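Local coordinates for hypothetical protein (Staphylococcus aureus subsp. aureus, PDB 2ETS) that is of unknown function, a small member of the DUF1798 family of bacterial proteins that folds as a four-helix bundle, at residues 15-20 against 116-121; 23-28 against 109-114; 29-34 against 98-103; 49-54 against 89-94. All blocks are in the same frame, centred on the assembly; numbering follows the deposited sequence.

Contact 1 of 4, residues 15-20 against 116-121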
loop_
_atom_site.group_PDB
_atom_site.type_symbol
_atom_site.label_atom_id
_atom_site.label_comp_id
_atom_site.label_asym_id
_atom_site.label_seq_id
_atom_site.Cartn_x
_atom_site.Cartn_y
_atom_site.Cartn_z
ATOM N N ASP A 15 -13.136 -5.679 1.749
ATOM C CA ASP A 15 -13.025 -4.962 0.490
ATOM C C ASP A 15 -11.948 -3.898 0.544
ATOM O O ASP A 15 -11.270 -3.657 -0.446
ATOM C CB ASP A 15 -14.367 -4.345 0.092
ATOM C CG ASP A 15 -15.425 -5.393 -0.180
ATOM O OD1 ASP A 15 -15.069 -6.492 -0.661
ATOM O OD2 ASP A 15 -16.611 -5.119 0.092
ATOM N N LEU A 16 -11.798 -3.257 1.700
ATOM C CA LEU A 16 -10.744 -2.269 1.886
ATOM C C LEU A 16 -9.355 -2.884 1.717
ATOM O O LEU A 16 -8.504 -2.312 1.051
ATOM C CB LEU A 16 -10.836 -1.617 3.274
ATOM C CG LEU A 16 -11.735 -0.383 3.361
ATOM C CD1 LEU A 16 -12.038 -0.025 4.823
ATOM C CD2 LEU A 16 -11.077 0.796 2.634
ATOM N N VAL A 17 -9.143 -4.045 2.338
ATOM C CA VAL A 17 -7.863 -4.715 2.322
ATOM C C VAL A 17 -7.566 -5.264 0.909
ATOM O O VAL A 17 -6.457 -5.061 0.359
ATOM C CB VAL A 17 -7.779 -5.809 3.467
ATOM C CG1 VAL A 17 -6.454 -6.571 3.445
ATOM C CG2 VAL A 17 -7.925 -5.166 4.851
ATOM N N GLU A 18 -8.557 -5.924 0.320
ATOM C CA GLU A 18 -8.468 -6.372 -1.088
ATOM C C GLU A 18 -8.176 -5.204 -2.041
ATOM O O GLU A 18 -7.443 -5.344 -3.032
ATOM C CB GLU A 18 -9.751 -7.119 -1.515
ATOM C CG GLU A 18 -9.629 -8.605 -1.239
ATOM C CD GLU A 18 -10.916 -9.393 -1.448
ATOM O OE1 GLU A 18 -11.999 -8.940 -0.998
ATOM O OE2 GLU A 18 -10.838 -10.486 -2.061
ATOM N N SER A 19 -8.755 -4.051 -1.725
ATOM C CA SER A 19 -8.458 -2.849 -2.460
ATOM C C SER A 19 -6.994 -2.437 -2.362
ATOM O O SER A 19 -6.409 -2.036 -3.353
ATOM C CB SER A 19 -9.331 -1.705 -1.986
ATOM O OG SER A 19 -9.228 -0.656 -2.921
ATOM N N LEU A 20 -6.404 -2.503 -1.175
ATOM C CA LEU A 20 -4.998 -2.159 -1.027
ATOM C C LEU A 20 -4.109 -3.209 -1.711
ATOM O O LEU A 20 -3.092 -2.887 -2.305
ATOM C CB LEU A 20 -4.613 -2.045 0.451
ATOM C CG LEU A 20 -5.184 -0.874 1.244
ATOM C CD1 LEU A 20 -4.862 -1.057 2.716
ATOM C CD2 LEU A 20 -4.595 0.416 0.745
ATOM N N ASN A 116 -1.972 -11.230 5.925
ATOM C CA ASN A 116 -2.261 -11.622 7.287
ATOM C C ASN A 116 -3.513 -10.923 7.779
ATOM O O ASN A 116 -4.302 -11.478 8.563
ATOM C CB ASN A 116 -1.087 -11.282 8.218
ATOM C CG ASN A 116 0.078 -12.254 8.083
ATOM O OD1 ASN A 116 -0.086 -13.398 7.655
ATOM N ND2 ASN A 116 1.254 -11.803 8.460
ATOM N N ILE A 117 -3.672 -9.685 7.336
ATOM C CA ILE A 117 -4.806 -8.889 7.731
ATOM C C ILE A 117 -6.012 -9.488 7.059
ATOM O O ILE A 117 -7.009 -9.774 7.725
ATOM C CB ILE A 117 -4.633 -7.399 7.349
ATOM C CG1 ILE A 117 -3.569 -6.768 8.240
ATOM C CG2 ILE A 117 -5.941 -6.649 7.491
ATOM C CD1 ILE A 117 -3.185 -5.335 7.844
ATOM N N LEU A 118 -5.899 -9.712 5.749
ATOM C CA LEU A 118 -6.989 -10.316 4.980
ATOM C C LEU A 118 -7.421 -11.599 5.649
ATOM O O LEU A 118 -8.590 -11.759 5.887
ATOM C CB LEU A 118 -6.602 -10.569 3.513
ATOM C CG LEU A 118 -7.731 -11.026 2.573
ATOM C CD1 LEU A 118 -8.685 -9.870 2.223
ATOM C CD2 LEU A 118 -7.179 -11.662 1.289
ATOM N N ASP A 119 -6.489 -12.492 5.992
ATOM C CA ASP A 119 -6.854 -13.715 6.753
ATOM C C ASP A 119 -7.586 -13.377 8.044
ATOM O O ASP A 119 -8.582 -13.991 8.358
ATOM C CB ASP A 119 -5.645 -14.576 7.156
ATOM C CG ASP A 119 -4.805 -15.016 5.990
ATOM O OD1 ASP A 119 -5.180 -14.729 4.830
ATOM O OD2 ASP A 119 -3.739 -15.633 6.250
ATOM N N GLY A 120 -7.057 -12.415 8.800
ATOM C CA GLY A 120 -7.632 -12.029 10.083
ATOM C C GLY A 120 -9.040 -11.438 10.029
ATOM O O GLY A 120 -9.780 -11.545 10.986
ATOM N N VAL A 121 -9.396 -10.787 8.925
ATOM C CA VAL A 121 -10.677 -10.085 8.806
ATOM C C VAL A 121 -11.569 -10.882 7.878
ATOM O O VAL A 121 -12.041 -10.381 6.870
ATOM C CB VAL A 121 -10.506 -8.617 8.284
ATOM C CG1 VAL A 121 -9.511 -7.832 9.155
ATOM C CG2 VAL A 121 -10.064 -8.570 6.823
#

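Contact 2 of 4, residues 23-28 against 109-114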
loop_
_atom_site.group_PDB
_atom_site.type_symbol
_atom_site.label_atom_id
_atom_site.label_comp_id
_atom_site.label_asym_id
_atom_site.label_seq_id
_atom_site.Cartn_x
_atom_site.Cartn_y
_atom_site.Cartn_z
ATOM N N GLU A 23 -4.059 -2.407 -5.224
ATOM C CA GLU A 23 -3.288 -1.187 -5.440
ATOM C C GLU A 23 -1.748 -1.373 -5.313
ATOM O O GLU A 23 -0.972 -0.815 -6.098
ATOM C CB GLU A 23 -3.795 -0.092 -4.522
ATOM C CG GLU A 23 -5.128 0.509 -4.985
ATOM C CD GLU A 23 -5.027 1.281 -6.297
ATOM O OE1 GLU A 23 -3.924 1.289 -6.906
ATOM O OE2 GLU A 23 -6.051 1.888 -6.712
ATOM N N VAL A 24 -1.321 -2.179 -4.340
ATOM C CA VAL A 24 0.099 -2.483 -4.166
ATOM C C VAL A 24 0.646 -3.257 -5.415
ATOM O O VAL A 24 1.779 -3.033 -5.868
ATOM C CB VAL A 24 0.304 -3.241 -2.846
ATOM C CG1 VAL A 24 1.714 -3.763 -2.709
ATOM C CG2 VAL A 24 -0.031 -2.318 -1.647
ATOM N N ASN A 25 -0.152 -4.155 -5.972
ATOM C CA ASN A 25 0.191 -4.762 -7.267
ATOM C C ASN A 25 0.313 -3.764 -8.410
ATOM O O ASN A 25 1.210 -3.811 -9.216
ATOM C CB ASN A 25 -0.833 -5.812 -7.630
ATOM C CG ASN A 25 -0.717 -7.030 -6.772
ATOM O OD1 ASN A 25 0.390 -7.514 -6.517
ATOM N ND2 ASN A 25 -1.855 -7.542 -6.306
ATOM N N ASN A 26 -0.585 -2.825 -8.449
ATOM C CA ASN A 26 -0.512 -1.767 -9.407
ATOM C C ASN A 26 0.758 -0.960 -9.245
ATOM O O ASN A 26 1.350 -0.543 -10.220
ATOM C CB ASN A 26 -1.710 -0.843 -9.188
ATOM C CG ASN A 26 -2.100 -0.137 -10.411
ATOM O OD1 ASN A 26 -2.181 -0.739 -11.471
ATOM N ND2 ASN A 26 -2.371 1.159 -10.293
HETATM N N MSE A 27 1.135 -0.687 -8.005
HETATM C CA MSE A 27 2.389 0.029 -7.724
HETATM C C MSE A 27 3.595 -0.730 -8.270
HETATM O O MSE A 27 4.534 -0.125 -8.746
HETATM C CB MSE A 27 2.553 0.250 -6.235
HETATM C CG MSE A 27 1.514 1.184 -5.678
HETATM SE SE MSE A 27 1.682 1.288 -3.762
HETATM C CE MSE A 27 -0.189 1.597 -3.383
ATOM N N GLN A 28 3.569 -2.057 -8.213
ATOM C CA GLN A 28 4.663 -2.833 -8.764
ATOM C C GLN A 28 4.744 -2.635 -10.292
ATOM O O GLN A 28 5.827 -2.469 -10.851
ATOM C CB GLN A 28 4.519 -4.312 -8.418
ATOM C CG GLN A 28 5.767 -5.139 -8.786
ATOM C CD GLN A 28 5.702 -6.582 -8.261
ATOM O OE1 GLN A 28 4.709 -7.002 -7.655
ATOM N NE2 GLN A 28 6.765 -7.347 -8.512
ATOM N N SER A 109 7.106 -7.034 1.947
ATOM C CA SER A 109 6.736 -6.883 3.327
ATOM C C SER A 109 5.291 -6.399 3.471
ATOM O O SER A 109 4.558 -6.906 4.283
ATOM C CB SER A 109 7.741 -5.910 4.002
ATOM O OG SER A 109 7.147 -5.217 5.065
ATOM N N VAL A 110 4.903 -5.411 2.671
ATOM C CA VAL A 110 3.526 -4.920 2.625
ATOM C C VAL A 110 2.521 -6.003 2.175
ATOM O O VAL A 110 1.484 -6.198 2.829
ATOM C CB VAL A 110 3.442 -3.661 1.736
ATOM C CG1 VAL A 110 2.041 -3.266 1.445
ATOM C CG2 VAL A 110 4.170 -2.493 2.438
ATOM N N GLN A 111 2.837 -6.735 1.109
ATOM C CA GLN A 111 1.925 -7.807 0.647
ATOM C C GLN A 111 1.840 -8.843 1.752
ATOM O O GLN A 111 0.750 -9.372 2.020
ATOM C CB GLN A 111 2.355 -8.442 -0.705
ATOM C CG GLN A 111 2.489 -7.395 -1.835
ATOM C CD GLN A 111 3.016 -7.921 -3.193
ATOM O OE1 GLN A 111 4.087 -8.571 -3.277
ATOM N NE2 GLN A 111 2.259 -7.612 -4.278
ATOM N N TYR A 112 2.961 -9.088 2.448
ATOM C CA TYR A 112 2.929 -10.064 3.526
ATOM C C TYR A 112 1.950 -9.642 4.657
ATOM O O TYR A 112 1.055 -10.392 5.050
ATOM C CB TYR A 112 4.343 -10.370 4.044
ATOM C CG TYR A 112 4.323 -11.223 5.261
ATOM C CD1 TYR A 112 4.175 -10.652 6.524
ATOM C CD2 TYR A 112 4.418 -12.607 5.164
ATOM C CE1 TYR A 112 4.118 -11.444 7.664
ATOM C CE2 TYR A 112 4.370 -13.409 6.310
ATOM C CZ TYR A 112 4.211 -12.820 7.542
ATOM O OH TYR A 112 4.134 -13.597 8.675
ATOM N N ASP A 113 2.092 -8.427 5.140
ATOM C CA ASP A 113 1.165 -7.897 6.133
ATOM C C ASP A 113 -0.297 -7.887 5.688
ATOM O O ASP A 113 -1.211 -8.219 6.448
ATOM C CB ASP A 113 1.568 -6.478 6.456
ATOM C CG ASP A 113 2.831 -6.406 7.315
ATOM O OD1 ASP A 113 3.234 -7.443 7.911
ATOM O OD2 ASP A 113 3.396 -5.292 7.397
ATOM N N LEU A 114 -0.514 -7.432 4.463
ATOM C CA LEU A 114 -1.857 -7.358 3.900
ATOM C C LEU A 114 -2.548 -8.718 3.864
ATOM O O LEU A 114 -3.741 -8.823 4.150
ATOM C CB LEU A 114 -1.797 -6.758 2.494
ATOM C CG LEU A 114 -1.533 -5.246 2.456
ATOM C CD1 LEU A 114 -1.435 -4.799 1.025
ATOM C CD2 LEU A 114 -2.630 -4.444 3.167
HETATM O O HOH W 1 5.816 -9.191 -5.251
#

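Contact 3 of 4, residues 29-34 against 98-103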
loop_
_atom_site.group_PDB
_atom_site.type_symbol
_atom_site.label_atom_id
_atom_site.label_comp_id
_atom_site.label_asym_id
_atom_site.label_seq_id
_atom_site.Cartn_x
_atom_site.Cartn_y
_atom_site.Cartn_z
ATOM N N GLN A 29 3.608 -2.593 -10.951
ATOM C CA GLN A 29 3.596 -2.414 -12.407
ATOM C C GLN A 29 4.070 -1.017 -12.790
ATOM O O GLN A 29 4.793 -0.869 -13.750
ATOM C CB GLN A 29 2.225 -2.721 -13.011
ATOM C CG GLN A 29 2.190 -3.936 -13.983
ATOM C CD GLN A 29 3.434 -4.041 -14.923
ATOM O OE1 GLN A 29 3.684 -3.166 -15.770
ATOM N NE2 GLN A 29 4.208 -5.120 -14.759
ATOM N N ASN A 30 3.709 -0.010 -11.992
ATOM C CA ASN A 30 4.137 1.360 -12.229
ATOM C C ASN A 30 5.661 1.488 -12.115
ATOM O O ASN A 30 6.332 2.141 -12.919
ATOM C CB ASN A 30 3.447 2.289 -11.227
ATOM C CG ASN A 30 2.044 2.695 -11.681
ATOM O OD1 ASN A 30 1.904 3.403 -12.652
ATOM N ND2 ASN A 30 1.013 2.220 -10.993
ATOM N N PHE A 31 6.205 0.843 -11.107
ATOM C CA PHE A 31 7.629 0.867 -10.884
ATOM C C PHE A 31 8.322 0.217 -12.087
ATOM O O PHE A 31 9.312 0.737 -12.595
ATOM C CB PHE A 31 7.952 0.145 -9.576
ATOM C CG PHE A 31 9.420 -0.071 -9.347
ATOM C CD1 PHE A 31 10.235 0.989 -8.958
ATOM C CD2 PHE A 31 9.985 -1.326 -9.516
ATOM C CE1 PHE A 31 11.582 0.801 -8.723
ATOM C CE2 PHE A 31 11.347 -1.519 -9.281
ATOM C CZ PHE A 31 12.149 -0.446 -8.872
ATOM N N GLU A 32 7.795 -0.912 -12.544
ATOM C CA GLU A 32 8.328 -1.579 -13.736
ATOM C C GLU A 32 8.262 -0.703 -14.964
ATOM O O GLU A 32 9.149 -0.771 -15.809
ATOM C CB GLU A 32 7.605 -2.901 -14.025
ATOM C CG GLU A 32 7.948 -4.016 -13.060
ATOM C CD GLU A 32 9.443 -4.347 -12.973
ATOM O OE1 GLU A 32 10.180 -4.264 -13.986
ATOM O OE2 GLU A 32 9.867 -4.732 -11.871
ATOM N N ASN A 33 7.213 0.103 -15.064
ATOM C CA ASN A 33 7.075 0.976 -16.215
ATOM C C ASN A 33 8.089 2.119 -16.183
ATOM O O ASN A 33 8.756 2.334 -17.184
ATOM C CB ASN A 33 5.632 1.469 -16.368
ATOM C CG ASN A 33 4.678 0.370 -16.869
ATOM O OD1 ASN A 33 3.488 0.614 -17.043
ATOM N ND2 ASN A 33 5.200 -0.830 -17.104
ATOM N N VAL A 34 8.251 2.802 -15.037
ATOM C CA VAL A 34 9.234 3.911 -14.971
ATOM C C VAL A 34 10.668 3.399 -15.166
ATOM O O VAL A 34 11.524 4.107 -15.689
ATOM C CB VAL A 34 9.124 4.825 -13.665
ATOM C CG1 VAL A 34 7.708 5.332 -13.498
ATOM C CG2 VAL A 34 9.586 4.114 -12.400
ATOM N N THR A 98 14.142 5.240 -8.125
ATOM C CA THR A 98 13.847 4.373 -6.978
ATOM C C THR A 98 14.662 3.054 -7.059
ATOM O O THR A 98 14.678 2.344 -8.100
ATOM C CB THR A 98 12.340 4.069 -6.904
ATOM O OG1 THR A 98 11.614 5.280 -6.598
ATOM C CG2 THR A 98 12.049 2.981 -5.906
ATOM N N SER A 99 15.299 2.703 -5.951
ATOM C CA SER A 99 16.059 1.449 -5.846
ATOM C C SER A 99 15.209 0.187 -5.937
ATOM O O SER A 99 14.329 -0.036 -5.116
ATOM C CB SER A 99 16.791 1.402 -4.494
ATOM O OG SER A 99 17.288 0.095 -4.251
ATOM N N ARG A 100 15.506 -0.677 -6.895
ATOM C CA ARG A 100 14.753 -1.931 -7.034
ATOM C C ARG A 100 14.855 -2.791 -5.772
ATOM O O ARG A 100 13.881 -3.377 -5.319
ATOM C CB ARG A 100 15.274 -2.731 -8.208
ATOM C CG ARG A 100 14.590 -4.081 -8.345
ATOM C CD ARG A 100 14.974 -4.773 -9.643
ATOM N NE ARG A 100 14.583 -3.997 -10.820
ATOM C CZ ARG A 100 13.390 -4.048 -11.422
ATOM N NH1 ARG A 100 12.434 -4.839 -10.941
ATOM N NH2 ARG A 100 13.149 -3.293 -12.511
ATOM N N LYS A 101 16.068 -2.870 -5.242
ATOM C CA LYS A 101 16.345 -3.643 -4.060
ATOM C C LYS A 101 15.418 -3.222 -2.896
ATOM O O LYS A 101 14.763 -4.059 -2.281
ATOM C CB LYS A 101 17.841 -3.490 -3.726
ATOM C CG LYS A 101 18.273 -4.084 -2.408
ATOM C CD LYS A 101 19.801 -3.991 -2.254
ATOM C CE LYS A 101 20.245 -3.704 -0.814
ATOM N NZ LYS A 101 19.779 -4.745 0.155
ATOM N N LEU A 102 15.332 -1.930 -2.638
ATOM C CA LEU A 102 14.623 -1.430 -1.446
ATOM C C LEU A 102 13.107 -1.402 -1.685
ATOM O O LEU A 102 12.336 -1.689 -0.783
ATOM C CB LEU A 102 15.124 -0.034 -1.067
ATOM C CG LEU A 102 16.606 0.093 -0.676
ATOM C CD1 LEU A 102 16.941 1.554 -0.376
ATOM C CD2 LEU A 102 16.984 -0.777 0.496
ATOM N N PHE A 103 12.715 -1.057 -2.911
ATOM C CA PHE A 103 11.309 -1.013 -3.320
ATOM C C PHE A 103 10.659 -2.389 -3.258
ATOM O O PHE A 103 9.591 -2.560 -2.661
ATOM C CB PHE A 103 11.169 -0.419 -4.718
ATOM C CG PHE A 103 9.736 -0.275 -5.169
ATOM C CD1 PHE A 103 9.013 0.814 -4.805
ATOM C CD2 PHE A 103 9.112 -1.275 -5.899
ATOM C CE1 PHE A 103 7.693 0.941 -5.189
ATOM C CE2 PHE A 103 7.815 -1.157 -6.302
ATOM C CZ PHE A 103 7.097 -0.065 -5.953
#

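Contact 4 of 4, residues 49-54 against 89-94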
loop_
_atom_site.group_PDB
_atom_site.type_symbol
_atom_site.label_atom_id
_atom_site.label_comp_id
_atom_site.label_asym_id
_atom_site.label_seq_id
_atom_site.Cartn_x
_atom_site.Cartn_y
_atom_site.Cartn_z
ATOM N N PRO A 49 -2.421 12.868 -7.973
ATOM C CA PRO A 49 -3.720 12.209 -7.942
ATOM C C PRO A 49 -3.687 10.764 -7.439
ATOM O O PRO A 49 -4.583 10.334 -6.716
ATOM C CB PRO A 49 -4.173 12.247 -9.416
ATOM C CG PRO A 49 -3.360 13.298 -10.063
ATOM C CD PRO A 49 -2.049 13.284 -9.339
ATOM N N TYR A 50 -2.639 10.033 -7.787
ATOM C CA TYR A 50 -2.528 8.652 -7.390
ATOM C C TYR A 50 -2.348 8.499 -5.885
ATOM O O TYR A 50 -3.042 7.707 -5.232
ATOM C CB TYR A 50 -1.356 7.975 -8.099
ATOM C CG TYR A 50 -1.295 6.520 -7.751
ATOM C CD1 TYR A 50 -2.248 5.622 -8.263
ATOM C CD2 TYR A 50 -0.355 6.044 -6.854
ATOM C CE1 TYR A 50 -2.199 4.264 -7.934
ATOM C CE2 TYR A 50 -0.320 4.706 -6.486
ATOM C CZ TYR A 50 -1.226 3.820 -7.057
ATOM O OH TYR A 50 -1.194 2.505 -6.695
ATOM N N THR A 51 -1.404 9.256 -5.346
ATOM C CA THR A 51 -1.109 9.220 -3.892
ATOM C C THR A 51 -2.292 9.729 -3.085
ATOM O O THR A 51 -2.588 9.209 -2.030
ATOM C CB THR A 51 0.107 10.062 -3.539
ATOM O OG1 THR A 51 -0.140 11.418 -3.940
ATOM C CG2 THR A 51 1.347 9.513 -4.211
ATOM N N GLU A 52 -2.983 10.730 -3.589
ATOM C CA GLU A 52 -4.219 11.173 -2.939
ATOM C C GLU A 52 -5.320 10.101 -2.944
ATOM O O GLU A 52 -6.061 9.978 -1.979
ATOM C CB GLU A 52 -4.716 12.451 -3.591
ATOM C CG GLU A 52 -3.826 13.642 -3.275
ATOM C CD GLU A 52 -4.385 14.947 -3.824
ATOM O OE1 GLU A 52 -5.366 14.908 -4.616
ATOM O OE2 GLU A 52 -3.831 16.007 -3.459
ATOM N N HIS A 53 -5.419 9.317 -4.012
ATOM C CA HIS A 53 -6.402 8.226 -4.059
ATOM C C HIS A 53 -6.006 7.143 -3.044
ATOM O O HIS A 53 -6.854 6.575 -2.354
ATOM C CB HIS A 53 -6.518 7.669 -5.483
ATOM C CG HIS A 53 -6.981 6.246 -5.567
ATOM N ND1 HIS A 53 -8.304 5.871 -5.435
ATOM C CD2 HIS A 53 -6.295 5.110 -5.853
ATOM C CE1 HIS A 53 -8.403 4.561 -5.586
ATOM N NE2 HIS A 53 -7.198 4.072 -5.842
ATOM N N ILE A 54 -4.720 6.861 -2.963
ATOM C CA ILE A 54 -4.211 5.938 -1.928
ATOM C C ILE A 54 -4.477 6.472 -0.485
ATOM O O ILE A 54 -4.911 5.718 0.399
ATOM C CB ILE A 54 -2.718 5.661 -2.136
ATOM C CG1 ILE A 54 -2.445 4.980 -3.497
ATOM C CG2 ILE A 54 -2.141 4.806 -0.983
ATOM C CD1 ILE A 54 -3.268 3.728 -3.796
ATOM N N LEU A 89 5.557 3.559 -0.952
ATOM C CA LEU A 89 5.458 2.857 -2.242
ATOM C C LEU A 89 4.596 3.571 -3.269
ATOM O O LEU A 89 4.874 3.507 -4.487
ATOM C CB LEU A 89 4.848 1.471 -2.033
ATOM C CG LEU A 89 5.682 0.462 -1.237
ATOM C CD1 LEU A 89 4.785 -0.759 -1.045
ATOM C CD2 LEU A 89 7.037 0.083 -1.910
ATOM N N SER A 90 3.517 4.198 -2.795
ATOM C CA SER A 90 2.587 4.861 -3.689
ATOM C C SER A 90 3.276 6.047 -4.391
ATOM O O SER A 90 2.919 6.375 -5.495
ATOM C CB SER A 90 1.370 5.352 -2.945
ATOM O OG SER A 90 1.664 6.513 -2.188
ATOM N N VAL A 91 4.308 6.612 -3.756
ATOM C CA VAL A 91 5.138 7.666 -4.342
ATOM C C VAL A 91 6.348 7.113 -5.113
ATOM O O VAL A 91 6.627 7.515 -6.273
ATOM C CB VAL A 91 5.672 8.610 -3.239
ATOM C CG1 VAL A 91 6.790 9.465 -3.795
ATOM C CG2 VAL A 91 4.567 9.472 -2.745
ATOM N N GLU A 92 7.033 6.152 -4.499
ATOM C CA GLU A 92 8.309 5.688 -5.038
ATOM C C GLU A 92 8.162 4.974 -6.379
ATOM O O GLU A 92 9.116 4.928 -7.187
ATOM C CB GLU A 92 9.033 4.816 -4.021
ATOM C CG GLU A 92 9.496 5.606 -2.835
ATOM C CD GLU A 92 10.051 4.733 -1.718
ATOM O OE1 GLU A 92 10.220 3.511 -1.898
ATOM O OE2 GLU A 92 10.331 5.308 -0.660
ATOM N N CYS A 93 6.962 4.474 -6.646
ATOM C CA CYS A 93 6.753 3.643 -7.811
ATOM C C CYS A 93 6.710 4.483 -9.097
ATOM O O CYS A 93 6.654 3.938 -10.220
ATOM C CB CYS A 93 5.493 2.795 -7.631
ATOM S SG CYS A 93 3.945 3.770 -7.732
ATOM N N HIS A 94 6.763 5.802 -8.916
ATOM C CA HIS A 94 6.668 6.742 -10.019
ATOM C C HIS A 94 8.021 7.347 -10.369
ATOM O O HIS A 94 8.101 8.203 -11.244
ATOM C CB HIS A 94 5.673 7.859 -9.660
ATOM C CG HIS A 94 4.280 7.373 -9.433
ATOM N ND1 HIS A 94 3.472 6.886 -10.456
ATOM C CD2 HIS A 94 3.539 7.318 -8.303
ATOM C CE1 HIS A 94 2.303 6.532 -9.944
ATOM N NE2 HIS A 94 2.318 6.785 -8.642
HETATM O O HOH W 2 0.017 7.822 -0.507
#

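Contact 1 of 4, residues 15-20 against 116-121
Val-17 meets Ile-117, Leu-118 and Val-121 without any ring or amide taking part, and Glu-18 makes its closest contact with 116-121 through CG, not through its flat carboxylate. The touching surfaces are aliphatic, and the two methyls of Val-17 divide them. CG1, anti to the backbone N (chi1 178°), lies beside the start of the Leu-118 side chain, 4.0 Å from its CB. CG2 takes the other branch and presses on Ile-117 CG2 at 3.6 Å, with Val-121 CG2 a looser neighbour at 4.5 Å from the same methyl. On the more exposed flank, CG of Glu-18 packs 3.8 Å from Leu-118 CD1, so the methylene part of an acidic chain covers a leucine methyl.

The helices run antiparallel at 160°, their local axes 9.7 Å apart, as the first and last long helices of the bundle. Helix 65-68 adds Ile-68 against Ile-117 and Phe-67 against Val-121. Val-121 has already left helical geometry, and its O accepts a hydrogen bond from Asn-14 ND2. With no hydrogen bond or ion pair between the two segments themselves, their contact rests on burying the methyls of branched side chains, and the Asn-14 bond adds a polar tie just outside it.

Contact 2 of 4, residues 23-28 against 109-114
Val-24 makes the apolar part of this contact, fitting its two methyls among Val-110, Gln-111 and Leu-114. CG2 sits between two residues one turn apart, 3.8 Å from Val-110 CG1 and 3.9 Å from Leu-114 CD1; the leucine reaches it tip to tip, whereas the valine crosses it at a slant. CG1, anti to the backbone N (chi1 171°), instead meets the aliphatic stem of Gln-111, 3.8 Å from CG. Leu-107, a turn earlier on the partner helix, also touches Val-24.

This is the middle of the antiparallel pair formed by helices 12-37 and 100-120, two of the four long helices of the bundle. The local axes are 10.9 Å apart at 165°, with the extended glutamine chain lying in the interface. On the side of the third long helix, Val-110 also touches Leu-82 and Ile-86 of helix 76-92, and Asp-113 forms a salt bridge with Lys-78 of that same helix.

Polar contacts gather at the outer flank, around the amide of Gln-111. Its NE2 comes within 2.9 Å of Asn-25 OD1, yet the angle is too poor for a hydrogen bond; the side chains cross at about a right angle, their amide planes 65° apart. The other end of the amide has a firmer partner. A water donates to Gln-111 OE1 at 2.7 Å and, weakly, to Gln-28 OE1 at 3.4 Å, giving the two helices a solvent-mediated link.

Contact 3 of 4, residues 29-34 against 98-103
Arg-100 NH1 donates to Glu-32 OE2 at 2.7 Å in a nearly straight bond (167°) that lies close to the guanidinium plane and uses the syn lone pair of the carboxylate oxygen. The second arm of this salt bridge, from Arg-100 NH2 to Glu-32 OE1, is weak at 3.5 Å. The side chains cross at about a right angle and their flat ends are not coplanar, and the pairing is lopsided, one short arm and one long. After a stem extended as far as CD, a bend at chi3 (-61°) turns NE of Arg-100 aside. One face of the guanidinium carries Phe-31 CE2 over its centre, 3.8 Å above the plane.

Phe-31 is the main apolar element. Its ring forms an offset stack with that of Phe-103, centroids 4.3 Å apart and planes at 17°, the two side chains sliding past each other in opposite directions; Phe-103 CE2 reaches back to Phe-31 CB at 3.5 Å. Here, near one end of the four-helix bundle, helix 12-37 receives the start of helix 100-120, and Phe-103 extends the aromatic pair inward to Leu-89 and Cys-93.

Ser-99 is the N-cap of that last helix, its OG accepting from Leu-102 N at 3.2 Å. Just before it, Thr-98 borders the edge of the Phe-31 ring: its O is 3.5 Å from CE1, and its CG2 touches the same carbon. The carbonyl also accepts from Lys-35 NZ, while Thr-98 OG1 is hydrogen-bonded to Glu-92 O, tying the connection back to helix 76-92.

Contact 4 of 4, residues 49-54 against 89-94
Tyr-50 overlaps the imidazole of His-94 in an offset edge-to-face pair, the histidine edge directed at the tyrosine face, with centroids 5.2 Å apart and planes at 76°. The closest atoms are Tyr-50 CD2 and His-94 NE2, at 3.3 Å. At the edge of the tyrosine ring, CD2 also lies 3.6 Å from Ser-90 O. Both rings have polar partners outside the pair: Tyr-50 OH is hydrogen-bonded to Glu-23 OE1, and His-94 ND1 to His-41 ND1.

Helices 43-63 and 76-92, the second and third long helices of the bundle, approach closely here, Thr-51 CA being 5.7 Å from Ser-90 CA. Beside the rings, Ser-90 and Thr-51 bring small side chains to the closest approach. Ser-90 CB packs on Ile-54 CG1 at 3.9 Å, and Thr-51 CG2 meets Val-91 CG2 at 3.5 Å. With chi1 at 59°, Thr-51 OG1 stands between its own backbone N and carbonyl carbon and is hydrogen-bonded to the carbonyl oxygens of Val-47 and Lys-48, while CG2 faces the partner helix.

Two kinds of partner hold Ser-90 OG: it is hydrogen-bonded to Glu-87 O in its own helix and accepts from a water at 2.7 Å, which donates only weakly to Thr-51 O.

In the fold
From the N terminus, helix 12-37 supplies the first halves of contacts 1, 2 and 3 in turn, and helix 43-63 that of contact 4. The return path meets the partners in reverse order: 89-94, 98-103, 109-114, 116-121. The four loops are therefore fully nested, contact 4 innermost and contact 1 outermost, and none cross. Contacts 1 to 3 run along the first and last long helices, with contacts 1 and 3 about 24 Å apart between centres, on opposite sides of the chain's centre. Contact 4 joins the two middle helices and touches contact 2 through Glu-23 and His-53, and contact 3 through Phe-103 and Leu-89, uniting both helix pairs in one bundle.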